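Local coordinates for protein DNA annealing helicase and endonuclease ZRANB3 (Homo sapiens, PDB 5MKW) that anneals DNA strands and cuts DNA as an ATP-dependent helicase and endonuclease that preserves genome stability at stalled or collapsed replication forks, at residues A[11-25]-A[89-103]. Residues are numbered along the deposited sequence; the frame is centred on the assembly and turned at random. Where two conformers were deposited one is given.
With ZN (zinc ion), chain C.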
# COMPACT_ATOMS: atom_id res chain seq x y z
N LYS A 11 4.42 5.79 13.12
CA LYS A 11 5.64 6.62 13.06
C LYS A 11 5.83 7.27 11.71
O LYS A 11 6.10 8.47 11.63
CB LYS A 11 6.89 5.84 13.37
CG LYS A 11 7.05 5.41 14.81
CD LYS A 11 7.13 6.56 15.78
CE LYS A 11 8.24 7.53 15.45
NZ LYS A 11 8.33 8.47 16.59
N VAL A 12 5.59 6.51 10.63
CA VAL A 12 5.74 7.09 9.30
C VAL A 12 4.63 8.13 9.05
O VAL A 12 4.88 9.19 8.51
CB VAL A 12 5.73 6.00 8.21
CG1 VAL A 12 5.67 6.63 6.85
CG2 VAL A 12 6.96 5.11 8.33
N PHE A 13 3.44 7.88 9.58
CA PHE A 13 2.28 8.77 9.36
C PHE A 13 2.52 10.15 9.98
O PHE A 13 2.07 11.14 9.44
CB PHE A 13 1.03 8.16 9.96
CG PHE A 13 -0.24 8.88 9.63
CD1 PHE A 13 -0.95 8.56 8.47
CD2 PHE A 13 -0.71 9.89 10.45
CE1 PHE A 13 -2.11 9.21 8.17
CE2 PHE A 13 -1.88 10.56 10.16
CZ PHE A 13 -2.56 10.26 8.99
N GLU A 14 3.26 10.19 11.10
CA GLU A 14 3.58 11.47 11.79
C GLU A 14 4.20 12.44 10.80
O GLU A 14 4.11 13.64 10.98
CB GLU A 14 4.58 11.22 12.92
CG GLU A 14 4.02 10.60 14.19
CD GLU A 14 5.13 10.29 15.20
OE1 GLU A 14 4.98 9.31 15.97
OE2 GLU A 14 6.25 10.83 15.02
N THR A 15 4.98 11.91 9.84
CA THR A 15 5.62 12.72 8.84
C THR A 15 4.88 12.74 7.49
O THR A 15 4.85 13.77 6.85
CB THR A 15 7.09 12.28 8.65
OG1 THR A 15 7.85 12.61 9.81
CG2 THR A 15 7.72 13.00 7.50
N GLU A 16 4.25 11.65 7.06
CA GLU A 16 3.80 11.57 5.67
C GLU A 16 2.29 11.66 5.52
O GLU A 16 1.79 11.98 4.42
CB GLU A 16 4.37 10.28 5.04
CG GLU A 16 5.86 10.38 4.88
CD GLU A 16 6.53 9.19 4.25
OE1 GLU A 16 5.90 8.16 3.96
OE2 GLU A 16 7.76 9.29 4.07
N HIS A 17 1.56 11.47 6.63
CA HIS A 17 0.13 11.61 6.69
C HIS A 17 -0.62 10.80 5.64
O HIS A 17 -1.64 11.24 5.13
CB HIS A 17 -0.29 13.07 6.56
CG HIS A 17 0.44 13.96 7.51
ND1 HIS A 17 0.17 13.97 8.86
CD2 HIS A 17 1.55 14.71 7.33
CE1 HIS A 17 1.03 14.77 9.46
NE2 HIS A 17 1.88 15.22 8.56
N GLY A 18 -0.11 9.60 5.33
CA GLY A 18 -0.81 8.72 4.42
C GLY A 18 -0.76 9.18 2.98
O GLY A 18 -1.62 8.79 2.18
N VAL A 19 0.28 9.94 2.63
CA VAL A 19 0.51 10.41 1.24
C VAL A 19 1.56 9.57 0.54
O VAL A 19 2.64 9.30 1.12
CB VAL A 19 1.01 11.86 1.21
CG1 VAL A 19 1.24 12.31 -0.24
CG2 VAL A 19 -0.01 12.75 1.89
N CYS A 20 1.20 8.96 -0.57
CA CYS A 20 2.11 8.02 -1.24
C CYS A 20 3.34 8.76 -1.74
O CYS A 20 3.21 9.83 -2.39
CB CYS A 20 1.44 7.37 -2.45
SG CYS A 20 2.50 6.18 -3.33
N GLN A 21 4.51 8.22 -1.43
CA GLN A 21 5.75 8.92 -1.75
C GLN A 21 6.20 8.69 -3.19
O GLN A 21 7.07 9.39 -3.66
CB GLN A 21 6.85 8.52 -0.79
CG GLN A 21 6.54 8.90 0.63
CD GLN A 21 6.30 10.42 0.79
OE1 GLN A 21 7.22 11.21 0.67
NE2 GLN A 21 5.06 10.81 1.06
N LEU A 22 5.53 7.78 -3.90
CA LEU A 22 5.80 7.55 -5.32
C LEU A 22 4.88 8.33 -6.24
O LEU A 22 5.36 8.92 -7.20
CB LEU A 22 5.76 6.07 -5.68
CG LEU A 22 6.75 5.22 -4.89
CD1 LEU A 22 6.80 3.78 -5.36
CD2 LEU A 22 8.14 5.85 -4.88
N CYS A 23 3.57 8.30 -5.98
CA CYS A 23 2.61 8.90 -6.89
C CYS A 23 1.85 10.08 -6.29
O CYS A 23 1.13 10.75 -7.01
CB CYS A 23 1.61 7.83 -7.38
SG CYS A 23 0.37 7.38 -6.16
N ASN A 24 2.02 10.31 -5.00
CA ASN A 24 1.54 11.47 -4.26
C ASN A 24 0.03 11.57 -4.11
O ASN A 24 -0.50 12.59 -3.67
CB ASN A 24 2.23 12.76 -4.72
CG ASN A 24 3.74 12.66 -4.60
OD1 ASN A 24 4.30 12.31 -3.53
ND2 ASN A 24 4.42 12.78 -5.74
N VAL A 25 -0.65 10.45 -4.25
CA VAL A 25 -2.03 10.44 -3.84
C VAL A 25 -2.16 10.55 -2.34
O VAL A 25 -1.29 10.08 -1.58
CB VAL A 25 -2.82 9.22 -4.38
CG1 VAL A 25 -2.80 9.24 -5.90
CG2 VAL A 25 -2.31 7.91 -3.80
N LEU A 89 13.60 3.42 10.46
CA LEU A 89 12.60 4.40 10.05
C LEU A 89 13.10 5.23 8.86
O LEU A 89 12.32 5.69 8.03
CB LEU A 89 12.25 5.29 11.24
CG LEU A 89 10.99 6.12 11.07
CD1 LEU A 89 9.77 5.21 11.18
CD2 LEU A 89 10.96 7.24 12.12
N ASP A 90 14.41 5.45 8.81
CA ASP A 90 15.01 6.19 7.73
C ASP A 90 15.04 5.43 6.40
O ASP A 90 15.43 5.97 5.36
CB ASP A 90 16.43 6.64 8.11
CG ASP A 90 17.40 5.46 8.33
OD1 ASP A 90 17.31 4.41 7.63
OD2 ASP A 90 18.30 5.60 9.19
N ASN A 91 14.62 4.18 6.42
CA ASN A 91 14.43 3.41 5.18
C ASN A 91 12.96 3.06 4.89
O ASN A 91 12.69 2.22 4.06
CB ASN A 91 15.25 2.10 5.21
CG ASN A 91 15.39 1.48 3.84
OD1 ASN A 91 15.48 2.17 2.83
ND2 ASN A 91 15.36 0.15 3.79
N LEU A 92 12.04 3.79 5.51
CA LEU A 92 10.62 3.51 5.31
C LEU A 92 9.83 4.66 4.68
O LEU A 92 10.14 5.83 4.88
CB LEU A 92 10.00 3.14 6.64
CG LEU A 92 10.58 1.89 7.32
CD1 LEU A 92 9.82 1.58 8.60
CD2 LEU A 92 10.55 0.70 6.39
N GLN A 93 8.76 4.31 3.98
CA GLN A 93 7.96 5.27 3.27
C GLN A 93 6.53 4.74 3.16
O GLN A 93 6.30 3.53 3.21
CB GLN A 93 8.54 5.57 1.89
CG GLN A 93 8.33 4.44 0.87
CD GLN A 93 8.96 4.66 -0.47
OE1 GLN A 93 9.35 3.69 -1.18
NE2 GLN A 93 9.25 5.89 -0.74
N THR A 94 5.62 5.68 2.98
CA THR A 94 4.24 5.43 2.69
C THR A 94 4.08 5.20 1.20
O THR A 94 4.57 5.98 0.36
CB THR A 94 3.39 6.67 3.10
OG1 THR A 94 3.59 6.95 4.50
CG2 THR A 94 1.94 6.42 2.84
N LEU A 95 3.40 4.11 0.89
CA LEU A 95 2.95 3.82 -0.47
C LEU A 95 1.44 3.63 -0.45
O LEU A 95 0.90 2.95 0.45
CB LEU A 95 3.58 2.51 -1.00
CG LEU A 95 5.10 2.39 -1.17
CD1 LEU A 95 5.46 1.05 -1.79
CD2 LEU A 95 5.65 3.51 -2.03
N CYS A 96 0.74 4.14 -1.46
CA CYS A 96 -0.62 3.73 -1.66
C CYS A 96 -0.63 2.23 -2.01
O CYS A 96 0.41 1.62 -2.38
CB CYS A 96 -1.29 4.56 -2.78
SG CYS A 96 -0.75 4.15 -4.44
N THR A 97 -1.80 1.61 -1.91
CA THR A 97 -1.87 0.16 -2.11
C THR A 97 -1.66 -0.27 -3.56
O THR A 97 -1.22 -1.36 -3.79
CB THR A 97 -3.14 -0.42 -1.51
OG1 THR A 97 -4.25 0.46 -1.77
CG2 THR A 97 -2.93 -0.57 0.02
N VAL A 98 -1.91 0.61 -4.52
CA VAL A 98 -1.66 0.31 -5.91
C VAL A 98 -0.14 0.30 -6.17
O VAL A 98 0.40 -0.64 -6.73
CB VAL A 98 -2.39 1.31 -6.84
CG1 VAL A 98 -1.87 1.22 -8.27
CG2 VAL A 98 -3.90 1.07 -6.81
N CYS A 99 0.56 1.30 -5.68
CA CYS A 99 2.03 1.25 -5.76
C CYS A 99 2.65 0.08 -4.98
O CYS A 99 3.66 -0.49 -5.37
CB CYS A 99 2.62 2.56 -5.26
SG CYS A 99 2.28 3.98 -6.36
N HIS A 100 2.09 -0.20 -3.82
CA HIS A 100 2.60 -1.27 -3.01
C HIS A 100 2.45 -2.62 -3.75
O HIS A 100 3.34 -3.46 -3.71
CB HIS A 100 1.89 -1.33 -1.70
CG HIS A 100 2.41 -2.40 -0.80
ND1 HIS A 100 1.61 -3.41 -0.33
CD2 HIS A 100 3.61 -2.54 -0.21
CE1 HIS A 100 2.29 -4.12 0.55
NE2 HIS A 100 3.54 -3.69 0.54
N LYS A 101 1.29 -2.84 -4.37
CA LYS A 101 1.07 -4.05 -5.15
C LYS A 101 1.95 -4.20 -6.42
O LYS A 101 2.40 -5.32 -6.72
CB LYS A 101 -0.40 -4.17 -5.50
CG LYS A 101 -1.21 -4.60 -4.31
CD LYS A 101 -2.66 -4.70 -4.67
CE LYS A 101 -3.49 -4.65 -3.42
NZ LYS A 101 -3.31 -5.87 -2.61
N GLU A 102 2.19 -3.10 -7.13
CA GLU A 102 3.19 -3.11 -8.22
C GLU A 102 4.56 -3.51 -7.70
O GLU A 102 5.27 -4.30 -8.31
CB GLU A 102 3.32 -1.76 -8.90
CG GLU A 102 2.11 -1.30 -9.68
CD GLU A 102 2.17 0.20 -10.05
OE1 GLU A 102 3.25 0.81 -9.93
OE2 GLU A 102 1.17 0.74 -10.53
N ARG A 103 4.95 -2.93 -6.57
CA ARG A 103 6.23 -3.27 -5.98
C ARG A 103 6.33 -4.75 -5.55
O ARG A 103 7.30 -5.45 -5.89
CB ARG A 103 6.53 -2.40 -4.77
CG ARG A 103 7.83 -2.88 -4.11
CD ARG A 103 8.65 -1.74 -3.65
NE ARG A 103 8.91 -0.78 -4.71
CZ ARG A 103 9.51 0.38 -4.46
NH1 ARG A 103 9.95 0.62 -3.25
NH2 ARG A 103 9.74 1.25 -5.44
ZN ZN C . 1.09 5.47 -5.08
O HOH W 1 9.87 8.18 3.34
O HOH W 2 1.68 7.54 6.23
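The E16 carboxylate meets T94 twice through one oxygen: T94 N approaches OE1 nearly along its C-O axis (2.7 Å, N-H...O angle 149°), while T94 OG1 donates to the anti lone pair of the same atom. OE2 reaches L92 O through a bridging water. A second flat group, the R103 guanidinium, is met obliquely by L22, whose CD1 lies 3.9 Å from NH2. E16 hangs from the last turn of helix 5-16, and its chain, extended beyond CG (chi2 -179°), carries the carboxylate to strand 92-96. Replacing E16 by alanine would probably leave the amide and hydroxyl of T94 without their shared acceptor and hold the helix end less firmly. V12 CG1 packs 3.2 Å from T94 OG1, and a second water links that hydroxyl to G18 N. Further on, Q21 N donates a hydrogen bond to T94 O at 2.9 Å, and L22 CG rests 3.5 Å from L95 CD2. This HNH endonuclease domain illustrates how a Cys4 zinc site joins distant pieces of chain: C20 and C23 from the loop, C96 ending strand 92-96 and C99 in the first turn of helix 97-118 each bind zinc through SG, at 2.3-2.4 Å. C20 SG also accepts from C96 N at 3.3 Å and from the amides of L22 and C23. Such N-H...S bonds would probably temper the thiolates' negative charge, and the all-cysteine shell is consistent with a structural zinc.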